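Local coordinates for protein T cell receptor gamma chain (Monodelphis domestica, PDB 7L15) that pairs with the T cell receptor mu chain to form the marsupial gamma mu T cell receptor, which probably recognises antigen through its immunoglobulin V domains, at the interface of chains B and A. Numbering follows the deposited sequence. Chains: chain A, T cell receptor gamma chain; chain B, T cell receptor mu chain.

Contacts 1 and 2 are neighbouring parts of one face-to-face packing between the C1-set immunoglobulin domains of the gamma and mu chains, the C-alpha centres of the two lying about 7 Å apart. They share B:Ile190 on mu strand 187-194 and A:Val187 and A:Trp189 on gamma strand 183-193. Contact 1 extends from these residues to mu strand 175-181 and combines close packing with a bridging water; contact 2 extends to mu strand 148-154 and gamma strands 126-130 and 142-150 and is apolar. Together they illustrate how immunoglobulin sheets can pack in a receptor heterodimer, with no direct polar pair across either patch.

Contact 1: the interface of chains B and A. Residues chain B 178-179, 190; chain A 175-176, 187, 189.
Two torsions bring B:Ile190 and the indole of A:Trp189 together. B:Ile190 sets CG1 anti to its carbonyl carbon (chi1 -70°) and then runs fully extended, carrying its terminal methyl CD1 forward to the ring. A:Trp189 holds CG between its backbone N and carbonyl carbon (chi1 64°), the crowded position, and the two side chains run antiparallel alongside each other. The methyl comes to lie over one indole face, 3.2 Å above the plane and offset toward the rim. It sits over the CG-CD2 bond at the root of the indole, with CE3 and the tryptophan CB close by; B:Ile190 CD1 is 3.4 Å from A:Trp189 CD2, while CG1 follows over CD2 and CE3.

The six-membered end of the indole extends instead to strand 175-181 of the mu chain. There A:Trp189 CZ3 lies 4.0 Å from B:Ser178 CB, and CH2 approaches the B:Ser178 carbonyl oxygen at 3.8 Å. One tryptophan thus spans two neighbouring mu strands. Against the gamma chain, B:Ser178 CB packs tightly on A:Val187 CG1 at 3.5 Å and also meets the alpha carbon of A:Gly175, so that the small serine fits closely between strand 183-193 and the Gly-Pro loop.

Within this patch no nitrogen or oxygen of one chain comes within bonding distance of the other, and the polar link is made by water. The hydroxyl OG of B:Ser178 is 2.8 Å from water 1, which in turn joins two backbone groups of the gamma chain. Such a bridge ties the serine to main chain and not to a particular gamma side chain. The carbonyl oxygen of A:Pro176 also lies 2.8 Å from water 1, and the backbone N-H of A:Val187 points almost straight at it, with A:Val187 N 2.9 Å from the water oxygen and an angle of 175° at the hydrogen.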
ATOM      1  N   SER B 178      13.747   2.089  11.005  1.00 37.54           N
ATOM      2  CA  SER B 178      12.470   2.344  10.341  1.00 41.82           C
ATOM      3  C   SER B 178      11.886   3.643  10.874  1.00 44.14           C
ATOM      4  O   SER B 178      11.863   3.875  12.087  1.00 46.09           O
ATOM      5  CB  SER B 178      11.471   1.208  10.565  1.00 42.71           C
ATOM      6  OG  SER B 178      12.031  -0.058  10.257  1.00 43.58           O
ATOM      7  N   LEU B 179      11.403   4.480   9.968  1.00 40.08           N
ATOM      8  CA  LEU B 179      10.978   5.823  10.318  1.00 42.55           C
ATOM      9  C   LEU B 179       9.659   6.083   9.624  1.00 35.30           C
ATOM     10  O   LEU B 179       9.497   5.707   8.463  1.00 47.19           O
ATOM     11  CB  LEU B 179      12.036   6.850   9.878  1.00 45.83           C
ATOM     12  CG  LEU B 179      11.798   8.322  10.186  1.00 53.45           C
ATOM     13  CD1 LEU B 179      13.048   8.935  10.787  1.00 57.08           C
ATOM     14  CD2 LEU B 179      11.429   9.043   8.910  1.00 53.13           C
ATOM     15  N   ILE B 190      11.829   3.356  14.872  1.00 39.84           N
ATOM     16  CA  ILE B 190      12.279   2.178  15.590  1.00 38.99           C
ATOM     17  C   ILE B 190      13.574   1.724  14.952  1.00 46.47           C
ATOM     18  O   ILE B 190      13.638   1.558  13.730  1.00 41.66           O
ATOM     19  CB  ILE B 190      11.237   1.043  15.561  1.00 45.02           C
ATOM     20  CG1 ILE B 190      10.042   1.428  16.421  1.00 50.87           C
ATOM     21  CG2 ILE B 190      11.856  -0.259  16.068  1.00 40.81           C
ATOM     22  CD1 ILE B 190       9.029   0.418  16.430  1.00 67.44           C
TER
ATOM     23  N   GLY A 175       7.141   0.507   8.858  1.00 41.25           N
ATOM     24  CA  GLY A 175       8.415   0.739   8.210  1.00 33.07           C
ATOM     25  C   GLY A 175       8.463   0.118   6.829  1.00 39.14           C
ATOM     26  O   GLY A 175       7.588  -0.647   6.419  1.00 43.24           O
ATOM     27  N   PRO A 176       9.514   0.438   6.087  1.00 40.07           N
ATOM     28  CA  PRO A 176       9.673  -0.148   4.756  1.00 37.91           C
ATOM     29  C   PRO A 176       9.994  -1.629   4.875  1.00 43.84           C
ATOM     30  O   PRO A 176      10.431  -2.113   5.919  1.00 52.41           O
ATOM     31  CB  PRO A 176      10.861   0.627   4.181  1.00 36.18           C
ATOM     32  CG  PRO A 176      11.754   0.838   5.403  1.00 40.27           C
ATOM     33  CD  PRO A 176      10.766   1.063   6.562  1.00 47.23           C
ATOM     34  N   VAL A 187       9.084  -3.908  10.229  1.00 42.55           N
ATOM     35  CA  VAL A 187       8.586  -3.616  11.567  1.00 45.73           C
ATOM     36  C   VAL A 187       7.363  -2.714  11.440  1.00 39.42           C
ATOM     37  O   VAL A 187       7.320  -1.838  10.580  1.00 39.52           O
ATOM     38  CB  VAL A 187       9.682  -2.984  12.451  1.00 44.86           C
ATOM     39  CG1 VAL A 187       9.994  -1.615  12.006  1.00 53.76           C
ATOM     40  CG2 VAL A 187       9.251  -2.956  13.885  1.00 43.67           C
ATOM     41  N   TRP A 189       4.436  -0.601  14.228  1.00 34.94           N
ATOM     42  CA  TRP A 189       4.268  -0.287  15.637  1.00 42.01           C
ATOM     43  C   TRP A 189       3.042   0.590  15.854  1.00 42.76           C
ATOM     44  O   TRP A 189       2.621   1.338  14.969  1.00 49.16           O
ATOM     45  CB  TRP A 189       5.528   0.369  16.206  1.00 36.92           C
ATOM     46  CG  TRP A 189       5.939   1.717  15.642  1.00 41.17           C
ATOM     47  CD1 TRP A 189       5.733   2.941  16.224  1.00 45.37           C
ATOM     48  CD2 TRP A 189       6.697   1.969  14.448  1.00 44.70           C
ATOM     49  NE1 TRP A 189       6.291   3.934  15.455  1.00 43.96           N
ATOM     50  CE2 TRP A 189       6.900   3.368  14.367  1.00 42.93           C
ATOM     51  CE3 TRP A 189       7.225   1.152  13.441  1.00 45.08           C
ATOM     52  CZ2 TRP A 189       7.604   3.969  13.316  1.00 43.37           C
ATOM     53  CZ3 TRP A 189       7.922   1.750  12.394  1.00 38.76           C
ATOM     54  CH2 TRP A 189       8.105   3.145  12.341  1.00 46.53           C
TER
HETATM   55  O   HOH W   1      10.544  -1.842   8.748  1.00 35.21           O

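Contact 2: the interface of chains B and A. Residues chain B 150, 152, 190, 192; chain A 130, 144, 146, 187, 189.
B:Ala150 presents its methyl squarely to the ring of A:Phe130, a CH-pi contact in which CB lies over the centre of one face, 3.8 Å from the ring centroid. All six ring carbons are nearly equidistant from that methyl, and the flat ring acts as a platform for a very small side chain. B:Ile192 crosses the same phenylalanine obliquely, its CD1 reaching the rim at A:Phe130 CE1, 4.1 Å away.

At the other end, B:Leu152 and A:Thr144 meet tip to tip. Leucine CG stands anti to the backbone N (chi1 162°), and the next torsion leaves CD2 extended, anti to CA, as the branch that reaches the threonine, where it touches A:Thr144 CB at 3.6 Å and lies equally near OG1.

Between these ends, the B:Ile190 methyl that covers the tryptophan also meets A:Ile146. B:Ile190 CD1 is 3.5 Å from A:Ile146 CG1, and both CG2 and CD1 of A:Ile146 are almost as near; these three carbons cup the methyl from one side, while the indole covers another. A:Val187 adds a looser contact through CG2, 4.2 Å from B:Ile190 CD1.

With no direct polar pair across it, the patch is an apolar core between the C1-set domains that likely contributes to holding the gamma mu heterodimer together.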
ATOM      1  N   ALA B 150      14.861  -3.392  20.527  1.00 51.41           N
ATOM      2  CA  ALA B 150      14.266  -2.312  19.767  1.00 47.08           C
ATOM      3  C   ALA B 150      14.572  -1.017  20.491  1.00 50.02           C
ATOM      4  O   ALA B 150      14.461  -0.938  21.714  1.00 51.25           O
ATOM      5  CB  ALA B 150      12.744  -2.479  19.613  1.00 38.70           C
ATOM      6  N   LEU B 152      13.106   2.643  20.607  1.00 40.43           N
ATOM      7  CA  LEU B 152      11.906   3.371  20.215  1.00 38.89           C
ATOM      8  C   LEU B 152      12.166   4.865  20.346  1.00 41.70           C
ATOM      9  O   LEU B 152      12.541   5.342  21.421  1.00 47.65           O
ATOM     10  CB  LEU B 152      10.722   2.951  21.084  1.00 41.66           C
ATOM     11  CG  LEU B 152       9.505   3.866  21.116  1.00 44.25           C
ATOM     12  CD1 LEU B 152       8.916   3.980  19.747  1.00 45.48           C
ATOM     13  CD2 LEU B 152       8.469   3.265  22.079  1.00 45.51           C
ATOM     14  N   ILE B 190      11.829   3.356  14.872  1.00 39.84           N
ATOM     15  CA  ILE B 190      12.279   2.178  15.590  1.00 38.99           C
ATOM     16  C   ILE B 190      13.574   1.724  14.952  1.00 46.47           C
ATOM     17  O   ILE B 190      13.638   1.558  13.730  1.00 41.66           O
ATOM     18  CB  ILE B 190      11.237   1.043  15.561  1.00 45.02           C
ATOM     19  CG1 ILE B 190      10.042   1.428  16.421  1.00 50.87           C
ATOM     20  CG2 ILE B 190      11.856  -0.259  16.068  1.00 40.81           C
ATOM     21  CD1 ILE B 190       9.029   0.418  16.430  1.00 67.44           C
ATOM     22  N   ILE B 192      16.222  -1.405  15.175  1.00 43.01           N
ATOM     23  CA  ILE B 192      16.253  -2.793  15.624  1.00 43.63           C
ATOM     24  C   ILE B 192      17.685  -3.307  15.596  1.00 47.88           C
ATOM     25  O   ILE B 192      18.453  -2.977  14.686  1.00 51.83           O
ATOM     26  CB  ILE B 192      15.339  -3.661  14.743  1.00 49.88           C
ATOM     27  CG1 ILE B 192      13.879  -3.246  14.936  1.00 51.05           C
ATOM     28  CG2 ILE B 192      15.524  -5.123  15.059  1.00 52.73           C
ATOM     29  CD1 ILE B 192      13.313  -3.640  16.254  1.00 50.49           C
TER
ATOM     30  N   PHE A 130       7.379  -6.562  20.924  1.00 45.33           N
ATOM     31  CA  PHE A 130       7.876  -5.757  22.031  1.00 50.32           C
ATOM     32  C   PHE A 130       6.685  -5.015  22.625  1.00 52.29           C
ATOM     33  O   PHE A 130       5.890  -4.423  21.889  1.00 49.89           O
ATOM     34  CB  PHE A 130       8.949  -4.746  21.577  1.00 40.23           C
ATOM     35  CG  PHE A 130      10.093  -5.348  20.801  1.00 42.00           C
ATOM     36  CD1 PHE A 130      10.006  -5.511  19.433  1.00 43.67           C
ATOM     37  CD2 PHE A 130      11.274  -5.701  21.437  1.00 45.65           C
ATOM     38  CE1 PHE A 130      11.069  -6.036  18.701  1.00 45.35           C
ATOM     39  CE2 PHE A 130      12.333  -6.230  20.714  1.00 45.25           C
ATOM     40  CZ  PHE A 130      12.226  -6.399  19.343  1.00 45.84           C
ATOM     41  N   THR A 144       3.710   2.005  23.216  1.00 48.81           N
ATOM     42  CA  THR A 144       3.931   1.572  21.840  1.00 45.74           C
ATOM     43  C   THR A 144       4.120   0.059  21.788  1.00 43.18           C
ATOM     44  O   THR A 144       5.018  -0.489  22.437  1.00 46.14           O
ATOM     45  CB  THR A 144       5.141   2.278  21.229  1.00 36.23           C
ATOM     46  OG1 THR A 144       4.961   3.699  21.325  1.00 36.97           O
ATOM     47  CG2 THR A 144       5.298   1.899  19.757  1.00 34.67           C
ATOM     48  N   ILE A 146       5.133  -3.016  19.353  1.00 41.24           N
ATOM     49  CA  ILE A 146       6.010  -3.150  18.206  1.00 40.65           C
ATOM     50  C   ILE A 146       5.953  -4.597  17.754  1.00 43.48           C
ATOM     51  O   ILE A 146       6.152  -5.507  18.564  1.00 44.83           O
ATOM     52  CB  ILE A 146       7.454  -2.749  18.560  1.00 43.85           C
ATOM     53  CG1 ILE A 146       7.509  -1.296  19.040  1.00 42.02           C
ATOM     54  CG2 ILE A 146       8.383  -3.005  17.375  1.00 42.86           C
ATOM     55  CD1 ILE A 146       8.826  -0.943  19.770  1.00 40.90           C
ATOM     56  N   VAL A 187       9.084  -3.908  10.229  1.00 42.55           N
ATOM     57  CA  VAL A 187       8.586  -3.616  11.567  1.00 45.73           C
ATOM     58  C   VAL A 187       7.363  -2.714  11.440  1.00 39.42           C
ATOM     59  O   VAL A 187       7.320  -1.838  10.580  1.00 39.52           O
ATOM     60  CB  VAL A 187       9.682  -2.984  12.451  1.00 44.86           C
ATOM     61  CG1 VAL A 187       9.994  -1.615  12.006  1.00 53.76           C
ATOM     62  CG2 VAL A 187       9.251  -2.956  13.885  1.00 43.67           C
ATOM     63  N   TRP A 189       4.436  -0.601  14.228  1.00 34.94           N
ATOM     64  CA  TRP A 189       4.268  -0.287  15.637  1.00 42.01           C
ATOM     65  C   TRP A 189       3.042   0.590  15.854  1.00 42.76           C
ATOM     66  O   TRP A 189       2.621   1.338  14.969  1.00 49.16           O
ATOM     67  CB  TRP A 189       5.528   0.369  16.206  1.00 36.92           C
ATOM     68  CG  TRP A 189       5.939   1.717  15.642  1.00 41.17           C
ATOM     69  CD1 TRP A 189       5.733   2.941  16.224  1.00 45.37           C
ATOM     70  CD2 TRP A 189       6.697   1.969  14.448  1.00 44.70           C
ATOM     71  NE1 TRP A 189       6.291   3.934  15.455  1.00 43.96           N
ATOM     72  CE2 TRP A 189       6.900   3.368  14.367  1.00 42.93           C
ATOM     73  CE3 TRP A 189       7.225   1.152  13.441  1.00 45.08           C
ATOM     74  CZ2 TRP A 189       7.604   3.969  13.316  1.00 43.37           C
ATOM     75  CZ3 TRP A 189       7.922   1.750  12.394  1.00 38.76           C
ATOM     76  CH2 TRP A 189       8.105   3.145  12.341  1.00 46.53           C
TER